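Local coordinates for Lmo0131 protein (Listeria monocytogenes, PDB 4Q6J) that is an EAL-domain TIM-barrel protein that may act as a cyclic-di-GMP-specific phosphodiesterase, at the interface of chains A and B. Coordinates in Å, arbitrary orientation; residue numbers count along the deposited sequence, not the author numbering. Chains: chain A/B, Lmo0131 protein.

The interface of chains A and B. Residues chain A 179-180, 183-184; chain B 12, 16, 59, 62.
B:Trp12 presents the outer rim of its six-membered ring to A:Ala183 and A:Leu184, while A:Met179 spans CZ2 and NE1 of the indole, in an apolar patch of a two-fold symmetric interface between two EAL-domain barrels. The indole comes from helix 8-16; chain A supplies the 3-10 helix 179-182 and the two residues after it. A:Leu184 meets the ring at its rim, its CG lying in the ring plane and its CD2 methyl 3.5 Å from B:Trp12 CZ3. With CG of A:Leu184 anti to the carbonyl carbon (chi1 -45°), the branch points at this corner. The same CD2 also sits in plane at the edge of the B:Arg16 guanidinium, 3.9 Å from B:Arg16 NH2, where the two side chains run past each other in opposite directions. A:Ala183 CB approaches B:Trp12 CH2 at 3.7 Å, displaced from the ring plane. On that same side the bent tail of A:Met179, present as selenomethionine, passes the indole at a slant, with SE 3.9 Å from B:Trp12 CZ2 and CE 3.6 Å from B:Trp12 NE1. Turns at chi2 (93°) and chi3 (87°) carry the methyl on toward NE1, off the ring plane. B:Leu62, from helix 53-62 of the same chain as the indole, lies on the other side of the ring plane, its CB diagonally off the CZ2 edge and 4.1 Å from B:Trp12 CZ2. No hydrogen bond or salt bridge crosses this patch, which depends on shape and burial; the pairing may or may not be the biological dimer. Beside the indole, A:Ser180 faces the forked tip of B:Leu62, its CB 3.7 Å from both CD1 and CD2.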
# COMPACT_ATOMS: atom_id res chain seq x y z
N MSE A 179 -4.71 -3.53 -20.24
CA MSE A 179 -4.54 -2.83 -21.49
C MSE A 179 -3.09 -2.38 -21.71
O MSE A 179 -2.61 -2.41 -22.84
CB MSE A 179 -5.49 -1.65 -21.51
CG MSE A 179 -5.17 -0.70 -20.44
SE MSE A 179 -3.97 0.68 -21.09
CE MSE A 179 -5.39 1.76 -21.69
N SER A 180 -2.38 -1.99 -20.64
CA SER A 180 -1.02 -1.46 -20.78
C SER A 180 0.04 -2.53 -20.97
O SER A 180 1.15 -2.25 -21.40
CB SER A 180 -0.65 -0.62 -19.59
OG SER A 180 -1.04 -1.32 -18.43
N ALA A 183 0.22 -2.38 -24.60
CA ALA A 183 0.29 -1.04 -25.16
C ALA A 183 1.67 -0.72 -25.76
O ALA A 183 2.69 -1.25 -25.31
CB ALA A 183 -0.07 -0.03 -24.10
N LEU A 184 1.69 0.14 -26.78
CA LEU A 184 2.95 0.65 -27.35
C LEU A 184 3.96 -0.40 -27.93
O LEU A 184 5.16 -0.13 -28.02
CB LEU A 184 3.63 1.58 -26.35
CG LEU A 184 2.71 2.61 -25.66
CD1 LEU A 184 3.42 3.27 -24.49
CD2 LEU A 184 2.13 3.66 -26.62
N TRP B 12 -6.11 8.06 -24.94
CA TRP B 12 -4.69 8.29 -25.14
C TRP B 12 -4.49 9.41 -26.15
O TRP B 12 -3.58 10.19 -26.01
CB TRP B 12 -3.98 6.99 -25.54
CG TRP B 12 -3.74 6.08 -24.37
CD1 TRP B 12 -4.55 5.92 -23.31
CD2 TRP B 12 -2.61 5.22 -24.15
NE1 TRP B 12 -4.01 5.03 -22.43
CE2 TRP B 12 -2.81 4.58 -22.92
CE3 TRP B 12 -1.44 4.94 -24.86
CZ2 TRP B 12 -1.91 3.67 -22.39
CZ3 TRP B 12 -0.55 4.04 -24.33
CH2 TRP B 12 -0.78 3.42 -23.11
N ARG B 16 -2.53 13.11 -25.54
CA ARG B 16 -1.48 13.60 -26.45
C ARG B 16 -1.77 14.99 -27.01
O ARG B 16 -0.86 15.79 -27.20
CB ARG B 16 -1.25 12.61 -27.59
CG ARG B 16 -0.60 11.33 -27.11
CD ARG B 16 0.35 10.75 -28.13
NE ARG B 16 0.87 9.45 -27.71
CZ ARG B 16 0.23 8.31 -27.90
NH1 ARG B 16 -0.95 8.31 -28.49
NH2 ARG B 16 0.77 7.17 -27.50
N ASP B 59 -3.80 5.97 -17.70
CA ASP B 59 -3.24 6.31 -18.98
C ASP B 59 -2.16 7.41 -18.88
O ASP B 59 -1.14 7.32 -19.53
CB ASP B 59 -4.36 6.68 -19.93
CG ASP B 59 -5.48 5.66 -19.90
OD1 ASP B 59 -6.47 5.87 -19.17
OD2 ASP B 59 -5.34 4.66 -20.60
N LEU B 62 1.12 5.86 -17.61
CA LEU B 62 1.64 5.05 -18.71
C LEU B 62 2.10 5.85 -19.95
O LEU B 62 2.94 5.40 -20.74
CB LEU B 62 0.60 4.01 -19.11
CG LEU B 62 0.27 3.12 -17.91
CD1 LEU B 62 -1.18 2.66 -17.91
CD2 LEU B 62 1.27 1.95 -17.79